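Long-range contacts in membrane-bound lytic murein transglycosylase (Agrobacterium tumefaciens, PDB 2PNW), which probably cleaves the glycan strands of peptidoglycan as a lytic transglycosylase of the MltA family: residues A[96-101]-A[335-340]; A[300-305]-A[354-359]. All blocks are in the same frame, centred on the assembly; numbering follows the deposited sequence.

How the interactions relate
Both contacts are pairs of neighbouring strands, and they share one run of strands: 96-101 lies beside 335-340 in interaction 1 and, through Val98 N to Asn354 O and Gly96 O to Ala356 N, probably hydrogen-bonds to 354-359 of interaction 2. Their centres are about 10 Å apart. Interaction 1 is parallel, its centre about 9 Å from that of the chain, and only partly buried; it joins a strand of the MltA-specific insert to the 3D domain and includes a Thr-Asp hydrogen bond. Interaction 2 is antiparallel, within the 3D domain, farther from the centre yet more fully buried, and its side chains are mostly apolar. Phe358 CZ of the second packs on Gly335 N of the first.

Interaction 1 (A[96-101]-A[335-340])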
ATOM      1  N   GLY A  96      15.873  -0.866  -9.494  1.00 33.92           N
ATOM      2  CA  GLY A  96      14.633  -0.844  -8.726  1.00 31.03           C
ATOM      3  C   GLY A  96      13.483  -1.330  -9.588  1.00 30.12           C
ATOM      4  O   GLY A  96      13.652  -1.578 -10.798  1.00 28.70           O
ATOM      5  N   PHE A  97      12.306  -1.451  -8.974  1.00 28.40           N
ATOM      6  CA  PHE A  97      11.146  -2.022  -9.650  1.00 27.35           C
ATOM      7  C   PHE A  97       9.846  -1.458  -9.079  1.00 26.34           C
ATOM      8  O   PHE A  97       9.684  -1.383  -7.853  1.00 25.77           O
ATOM      9  CB  PHE A  97      11.158  -3.544  -9.497  1.00 27.99           C
ATOM     10  CG  PHE A  97      10.220  -4.249 -10.431  1.00 29.78           C
ATOM     11  CD1 PHE A  97      10.555  -4.411 -11.781  1.00 33.23           C
ATOM     12  CD2 PHE A  97       9.010  -4.756  -9.973  1.00 32.62           C
ATOM     13  CE1 PHE A  97       9.684  -5.070 -12.660  1.00 34.06           C
ATOM     14  CE2 PHE A  97       8.135  -5.422 -10.845  1.00 33.32           C
ATOM     15  CZ  PHE A  97       8.479  -5.570 -12.191  1.00 31.95           C
ATOM     16  N   VAL A  98       8.942  -1.044  -9.965  1.00 24.86           N
ATOM     17  CA  VAL A  98       7.636  -0.541  -9.530  1.00 24.44           C
ATOM     18  C   VAL A  98       6.460  -1.328 -10.083  1.00 24.45           C
ATOM     19  O   VAL A  98       6.471  -1.791 -11.243  1.00 23.74           O
ATOM     20  CB  VAL A  98       7.428   0.963  -9.804  1.00 24.13           C
ATOM     21  CG1 VAL A  98       8.355   1.799  -8.924  1.00 23.44           C
ATOM     22  CG2 VAL A  98       7.619   1.299 -11.313  1.00 23.64           C
ATOM     23  N   THR A  99       5.479  -1.527  -9.204  1.00 23.28           N
ATOM     24  CA  THR A  99       4.167  -1.966  -9.594  1.00 23.26           C
ATOM     25  C   THR A  99       3.204  -0.849  -9.188  1.00 22.77           C
ATOM     26  O   THR A  99       3.651   0.269  -8.834  1.00 22.23           O
ATOM     27  CB  THR A  99       3.826  -3.335  -8.978  1.00 23.53           C
ATOM     28  OG1 THR A  99       4.031  -3.294  -7.559  1.00 25.19           O
ATOM     29  CG2 THR A  99       4.742  -4.437  -9.570  1.00 24.22           C
ATOM     30  N   ALA A 100       1.901  -1.102  -9.265  1.00 22.23           N
ATOM     31  CA  ALA A 100       0.940  -0.053  -8.884  1.00 21.67           C
ATOM     32  C   ALA A 100      -0.244  -0.633  -8.141  1.00 21.75           C
ATOM     33  O   ALA A 100      -0.531  -1.835  -8.256  1.00 22.61           O
ATOM     34  CB  ALA A 100       0.480   0.754 -10.099  1.00 21.34           C
ATOM     35  N   PHE A 101      -0.932   0.222  -7.384  1.00 19.53           N
ATOM     36  CA  PHE A 101      -2.134  -0.178  -6.664  1.00 18.95           C
ATOM     37  C   PHE A 101      -3.138   0.968  -6.695  1.00 18.82           C
ATOM     38  O   PHE A 101      -2.805   2.075  -7.141  1.00 19.15           O
ATOM     39  CB  PHE A 101      -1.802  -0.658  -5.227  1.00 19.31           C
ATOM     40  CG  PHE A 101      -1.478   0.454  -4.239  1.00 19.12           C
ATOM     41  CD1 PHE A 101      -2.325   0.697  -3.157  1.00 20.93           C
ATOM     42  CD2 PHE A 101      -0.302   1.174  -4.332  1.00 19.97           C
ATOM     43  CE1 PHE A 101      -2.005   1.700  -2.193  1.00 19.78           C
ATOM     44  CE2 PHE A 101       0.031   2.161  -3.375  1.00 18.35           C
ATOM     45  CZ  PHE A 101      -0.835   2.426  -2.327  1.00 19.72           C
ATOM     46  N   GLY A 335       8.774  -0.503  -5.072  1.00 22.51           N
ATOM     47  CA  GLY A 335       7.662   0.398  -4.756  1.00 22.56           C
ATOM     48  C   GLY A 335       6.357   0.070  -5.435  1.00 23.20           C
ATOM     49  O   GLY A 335       6.321  -0.593  -6.482  1.00 23.13           O
ATOM     50  N   ASP A 336       5.263   0.534  -4.839  1.00 22.46           N
ATOM     51  CA  ASP A 336       3.950   0.360  -5.425  1.00 22.67           C
ATOM     52  C   ASP A 336       3.380   1.770  -5.559  1.00 21.55           C
ATOM     53  O   ASP A 336       3.162   2.457  -4.548  1.00 20.09           O
ATOM     54  CB  ASP A 336       3.079  -0.442  -4.476  1.00 23.74           C
ATOM     55  CG  ASP A 336       2.235  -1.499  -5.172  1.00 27.54           C
ATOM     56  OD1 ASP A 336       2.303  -1.645  -6.395  1.00 31.70           O
ATOM     57  OD2 ASP A 336       1.505  -2.204  -4.465  1.00 31.71           O
ATOM     58  N   ILE A 337       3.129   2.183  -6.795  1.00 20.79           N
ATOM     59  CA  ILE A 337       2.629   3.531  -7.109  1.00 20.22           C
ATOM     60  C   ILE A 337       1.114   3.567  -6.959  1.00 20.08           C
ATOM     61  O   ILE A 337       0.401   2.762  -7.575  1.00 18.95           O
ATOM     62  CB  ILE A 337       2.977   3.931  -8.581  1.00 21.27           C
ATOM     63  CG1 ILE A 337       4.496   4.030  -8.784  1.00 21.77           C
ATOM     64  CG2 ILE A 337       2.253   5.219  -8.997  1.00 20.07           C
ATOM     65  CD1 ILE A 337       4.911   3.880 -10.251  1.00 24.60           C
ATOM     66  N   PHE A 338       0.619   4.489  -6.130  1.00 19.17           N
ATOM     67  CA  PHE A 338      -0.815   4.671  -5.966  1.00 19.27           C
ATOM     68  C   PHE A 338      -1.400   5.464  -7.137  1.00 19.48           C
ATOM     69  O   PHE A 338      -1.061   6.626  -7.323  1.00 19.51           O
ATOM     70  CB  PHE A 338      -1.147   5.409  -4.649  1.00 18.98           C
ATOM     71  CG  PHE A 338      -2.638   5.592  -4.420  1.00 18.54           C
ATOM     72  CD1 PHE A 338      -3.460   4.474  -4.223  1.00 18.39           C
ATOM     73  CD2 PHE A 338      -3.212   6.871  -4.376  1.00 16.65           C
ATOM     74  CE1 PHE A 338      -4.856   4.620  -4.002  1.00 18.82           C
ATOM     75  CE2 PHE A 338      -4.604   7.044  -4.162  1.00 16.72           C
ATOM     76  CZ  PHE A 338      -5.433   5.906  -3.984  1.00 17.83           C
ATOM     77  N   THR A 339      -2.284   4.846  -7.926  1.00 19.44           N
ATOM     78  CA  THR A 339      -2.802   5.529  -9.119  1.00 20.24           C
ATOM     79  C   THR A 339      -4.092   6.296  -8.886  1.00 20.91           C
ATOM     80  O   THR A 339      -4.498   7.097  -9.745  1.00 21.92           O
ATOM     81  CB  THR A 339      -3.022   4.569 -10.315  1.00 20.34           C
ATOM     82  OG1 THR A 339      -3.974   3.589  -9.946  1.00 21.41           O
ATOM     83  CG2 THR A 339      -1.733   3.898 -10.748  1.00 19.11           C
ATOM     84  N   GLY A 340      -4.758   6.060  -7.758  1.00 19.65           N
ATOM     85  CA  GLY A 340      -6.014   6.749  -7.481  1.00 20.57           C
ATOM     86  C   GLY A 340      -7.136   5.786  -7.149  1.00 20.86           C
ATOM     87  O   GLY A 340      -6.883   4.641  -6.756  1.00 20.88           O
TER
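Phe97, Thr99 and Phe101 carry the backbone bonds between strands 96-101 and 335-340, which run parallel, the axes of the two short segments 36° apart. Gly335 N gives to Phe97 O, Thr99 N to Gly335 O, Ile337 N to Thr99 O at 2.8 Å, Phe101 N to Ile337 O, and Thr339 N to Phe101 O at 2.9 Å. Val98 faces the other way with its amide, toward Asn354, so 96-101 is an inner strand. On the face of Thr99 and Phe101, Thr99 OG1 donates to Asp336 OD1 over 2.7 Å, reaching it from above the carboxylate plane, 57° out of it. OG1 sits between the backbone N and the carbonyl carbon, on the side where the aspartate comes across; Arg334 NH1 also bonds to OG1, so this hydroxyl is gripped twice. The segment 335-340 falls in the 3D domain, a member of the double-psi beta-barrel clan, and the pairing ties its strand to strand 96-109, which by sequence falls largely in the MltA-specific insert. Strand 286-288 flanks 335-340 on its other side. Phe101 lays its ring across the neighbouring strand: CE2 comes within 3.4 Å of Asp336 O, which lies at the ring edge, while Phe338 CD1 rests over one face, off toward the rim. The two phenyl planes are inclined at 54° with centroids 5.3 Å apart, an oblique pair, and CE2 also meets Phe338 CB. The opposite face of the pairing, that of Val98, Ala100 and Ile337, is apolar: Ile337 CD1 touches Val98 CB at 3.9 Å, and the Ala100 methyl lies against CG2 of Thr339, a residue whose OG1 is hydrogen-bonded to Ala345 O.

Interaction 2 (A[300-305]-A[354-359]); sequences FFIHAP and NEADFY
Tyr359 has the most surface buried here, and its backbone and ring both meet Phe301. The pair is hydrogen-bonded and antiparallel: Phe301 N gives to Tyr359 O at 2.7 Å, and Tyr359 N returns a bond to Phe301 O. That same Phe301 O lies in the plane of the tyrosine ring at its edge, 3.5 Å from CD2. The two side chains run side by side, pointing the same way, with Tyr359 CD2 at the edge of the Phe301 ring, 4.1 Å from its CD2. Leu17 and Pro18 touch Tyr359 from the N-terminal loop, and Pro18 also touches His303. His303 repeats the pattern two residues on, trading backbone bonds with Asp357: His303 N to Asp357 O is nearly straight at 172°. With CG anti to the backbone N, the histidine side chain lies beside that of Asp357, whose OD2 is at the imidazole edge, near its plane, while ring and carboxylate planes stand 53° apart. The reverse face is hydrocarbon. Ile302 CD1 stands squarely over the centre of the Phe358 ring, 3.5 Å from the centroid and 7° off its normal, a CH-pi contact; Ile302 CG2 and Ala304 CB pack on the Ala356 methyl, and Val98 touches this group from the next strand. The pairing thus joins two strands of the 3D domain, within what is consistent with a double-psi barrel. With His303 ND1 and Asp357 OD2 4.2 Å apart, the two make no salt bridge; cohesion therefore rests on the four backbone bonds and on apolar packing.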
ATOM      1  N   PHE A 300      10.648  10.333  -2.279  1.00 18.48           N
ATOM      2  CA  PHE A 300      11.396   9.486  -3.198  1.00 19.99           C
ATOM      3  C   PHE A 300      11.159  10.012  -4.595  1.00 20.16           C
ATOM      4  O   PHE A 300       9.996  10.179  -4.989  1.00 19.53           O
ATOM      5  CB  PHE A 300      10.874   8.028  -3.164  1.00 20.15           C
ATOM      6  CG  PHE A 300      11.295   7.237  -1.940  1.00 22.04           C
ATOM      7  CD1 PHE A 300      12.271   6.243  -2.041  1.00 23.96           C
ATOM      8  CD2 PHE A 300      10.695   7.460  -0.703  1.00 20.83           C
ATOM      9  CE1 PHE A 300      12.651   5.489  -0.912  1.00 22.46           C
ATOM     10  CE2 PHE A 300      11.088   6.740   0.445  1.00 19.88           C
ATOM     11  CZ  PHE A 300      12.052   5.742   0.333  1.00 20.31           C
ATOM     12  N   PHE A 301      12.240  10.251  -5.348  1.00 20.60           N
ATOM     13  CA  PHE A 301      12.103  10.551  -6.778  1.00 20.93           C
ATOM     14  C   PHE A 301      12.229   9.250  -7.563  1.00 21.72           C
ATOM     15  O   PHE A 301      13.230   8.533  -7.424  1.00 22.32           O
ATOM     16  CB  PHE A 301      13.143  11.580  -7.244  1.00 20.55           C
ATOM     17  CG  PHE A 301      12.894  12.085  -8.657  1.00 20.90           C
ATOM     18  CD1 PHE A 301      12.005  13.121  -8.897  1.00 22.39           C
ATOM     19  CD2 PHE A 301      13.558  11.507  -9.739  1.00 20.60           C
ATOM     20  CE1 PHE A 301      11.755  13.567 -10.207  1.00 23.78           C
ATOM     21  CE2 PHE A 301      13.319  11.942 -11.029  1.00 20.89           C
ATOM     22  CZ  PHE A 301      12.433  12.979 -11.267  1.00 21.31           C
ATOM     23  N   ILE A 302      11.211   8.934  -8.365  1.00 22.27           N
ATOM     24  CA  ILE A 302      11.144   7.652  -9.047  1.00 22.72           C
ATOM     25  C   ILE A 302      11.240   7.907 -10.539  1.00 24.22           C
ATOM     26  O   ILE A 302      10.474   8.704 -11.082  1.00 24.34           O
ATOM     27  CB  ILE A 302       9.833   6.882  -8.708  1.00 23.38           C
ATOM     28  CG1 ILE A 302       9.682   6.689  -7.180  1.00 21.03           C
ATOM     29  CG2 ILE A 302       9.747   5.559  -9.485  1.00 22.33           C
ATOM     30  CD1 ILE A 302      10.822   5.932  -6.549  1.00 18.71           C
ATOM     31  N   HIS A 303      12.214   7.266 -11.181  1.00 25.58           N
ATOM     32  CA  HIS A 303      12.421   7.409 -12.621  1.00 27.07           C
ATOM     33  C   HIS A 303      12.230   6.049 -13.289  1.00 28.10           C
ATOM     34  O   HIS A 303      13.044   5.142 -13.090  1.00 27.85           O
ATOM     35  CB  HIS A 303      13.825   7.963 -12.916  1.00 27.71           C
ATOM     36  CG  HIS A 303      14.113   8.124 -14.377  1.00 28.29           C
ATOM     37  ND1 HIS A 303      15.290   7.696 -14.955  1.00 31.46           N
ATOM     38  CD2 HIS A 303      13.370   8.644 -15.381  1.00 30.60           C
ATOM     39  CE1 HIS A 303      15.266   7.957 -16.251  1.00 30.58           C
ATOM     40  NE2 HIS A 303      14.110   8.529 -16.538  1.00 32.70           N
ATOM     41  N   ALA A 304      11.149   5.916 -14.063  1.00 28.60           N
ATOM     42  CA  ALA A 304      10.802   4.646 -14.709  1.00 29.98           C
ATOM     43  C   ALA A 304      10.512   4.933 -16.169  1.00 30.80           C
ATOM     44  O   ALA A 304       9.350   5.070 -16.558  1.00 30.91           O
ATOM     45  CB  ALA A 304       9.587   3.980 -14.024  1.00 29.67           C
ATOM     46  N   PRO A 305      11.577   5.057 -16.981  1.00 32.18           N
ATOM     47  CA  PRO A 305      11.407   5.552 -18.345  1.00 32.77           C
ATOM     48  C   PRO A 305      10.563   4.639 -19.254  1.00 32.75           C
ATOM     49  O   PRO A 305       9.903   5.145 -20.157  1.00 33.52           O
ATOM     50  CB  PRO A 305      12.854   5.701 -18.844  1.00 32.94           C
ATOM     51  CG  PRO A 305      13.636   4.746 -18.047  1.00 32.73           C
ATOM     52  CD  PRO A 305      12.994   4.761 -16.680  1.00 32.18           C
ATOM     53  N   ASN A 354       7.472  -2.359 -13.925  1.00 30.76           N
ATOM     54  CA  ASN A 354       8.519  -1.648 -14.674  1.00 30.09           C
ATOM     55  C   ASN A 354       9.780  -1.442 -13.863  1.00 30.10           C
ATOM     56  O   ASN A 354       9.722  -1.217 -12.640  1.00 28.67           O
ATOM     57  CB  ASN A 354       8.043  -0.268 -15.159  1.00 30.18           C
ATOM     58  CG  ASN A 354       6.947  -0.338 -16.218  1.00 30.67           C
ATOM     59  OD1 ASN A 354       5.770  -0.502 -15.901  1.00 31.36           O
ATOM     60  ND2 ASN A 354       7.325  -0.165 -17.476  1.00 29.87           N
ATOM     61  N   GLU A 355      10.921  -1.506 -14.544  1.00 29.43           N
ATOM     62  CA  GLU A 355      12.195  -1.143 -13.933  1.00 29.93           C
ATOM     63  C   GLU A 355      12.181   0.327 -13.573  1.00 28.71           C
ATOM     64  O   GLU A 355      11.567   1.139 -14.273  1.00 28.44           O
ATOM     65  CB  GLU A 355      13.350  -1.397 -14.906  1.00 30.28           C
ATOM     66  CG  GLU A 355      13.805  -2.819 -14.955  1.00 34.85           C
ATOM     67  CD  GLU A 355      14.978  -2.988 -15.920  1.00 40.40           C
ATOM     68  OE1 GLU A 355      16.081  -2.459 -15.635  1.00 42.24           O
ATOM     69  OE2 GLU A 355      14.781  -3.639 -16.967  1.00 44.07           O
ATOM     70  N   ALA A 356      12.850   0.676 -12.476  1.00 28.84           N
ATOM     71  CA  ALA A 356      12.880   2.058 -12.011  1.00 28.70           C
ATOM     72  C   ALA A 356      14.147   2.361 -11.249  1.00 28.53           C
ATOM     73  O   ALA A 356      14.691   1.487 -10.599  1.00 28.85           O
ATOM     74  CB  ALA A 356      11.647   2.354 -11.116  1.00 29.27           C
ATOM     75  N   ASP A 357      14.603   3.610 -11.320  1.00 28.45           N
ATOM     76  CA  ASP A 357      15.678   4.084 -10.452  1.00 28.76           C
ATOM     77  C   ASP A 357      15.027   4.823  -9.281  1.00 27.49           C
ATOM     78  O   ASP A 357      14.180   5.694  -9.510  1.00 27.65           O
ATOM     79  CB  ASP A 357      16.631   5.035 -11.212  1.00 29.25           C
ATOM     80  CG  ASP A 357      17.504   4.303 -12.267  1.00 32.36           C
ATOM     81  OD1 ASP A 357      17.724   3.078 -12.139  1.00 34.29           O
ATOM     82  OD2 ASP A 357      17.972   4.973 -13.217  1.00 35.50           O
ATOM     83  N   PHE A 358      15.413   4.468  -8.054  1.00 26.45           N
ATOM     84  CA  PHE A 358      14.901   5.114  -6.825  1.00 25.90           C
ATOM     85  C   PHE A 358      15.921   6.101  -6.266  1.00 25.34           C
ATOM     86  O   PHE A 358      17.079   5.740  -6.098  1.00 25.42           O
ATOM     87  CB  PHE A 358      14.637   4.050  -5.747  1.00 25.60           C
ATOM     88  CG  PHE A 358      13.306   3.358  -5.872  1.00 26.04           C
ATOM     89  CD1 PHE A 358      12.893   2.815  -7.084  1.00 27.03           C
ATOM     90  CD2 PHE A 358      12.474   3.240  -4.762  1.00 25.20           C
ATOM     91  CE1 PHE A 358      11.652   2.178  -7.205  1.00 25.92           C
ATOM     92  CE2 PHE A 358      11.239   2.586  -4.853  1.00 25.42           C
ATOM     93  CZ  PHE A 358      10.824   2.059  -6.082  1.00 26.82           C
ATOM     94  N   TYR A 359      15.508   7.335  -5.976  1.00 25.17           N
ATOM     95  CA  TYR A 359      16.384   8.290  -5.283  1.00 24.69           C
ATOM     96  C   TYR A 359      15.620   8.766  -4.059  1.00 24.67           C
ATOM     97  O   TYR A 359      14.483   9.205  -4.188  1.00 25.62           O
ATOM     98  CB  TYR A 359      16.736   9.510  -6.158  1.00 25.47           C
ATOM     99  CG  TYR A 359      17.308   9.217  -7.533  1.00 25.86           C
ATOM    100  CD1 TYR A 359      18.689   9.270  -7.760  1.00 26.55           C
ATOM    101  CD2 TYR A 359      16.474   8.895  -8.605  1.00 25.67           C
ATOM    102  CE1 TYR A 359      19.222   9.007  -9.016  1.00 27.31           C
ATOM    103  CE2 TYR A 359      16.998   8.614  -9.880  1.00 26.67           C
ATOM    104  CZ  TYR A 359      18.377   8.681 -10.075  1.00 27.47           C
ATOM    105  OH  TYR A 359      18.904   8.440 -11.342  1.00 28.33           O
TER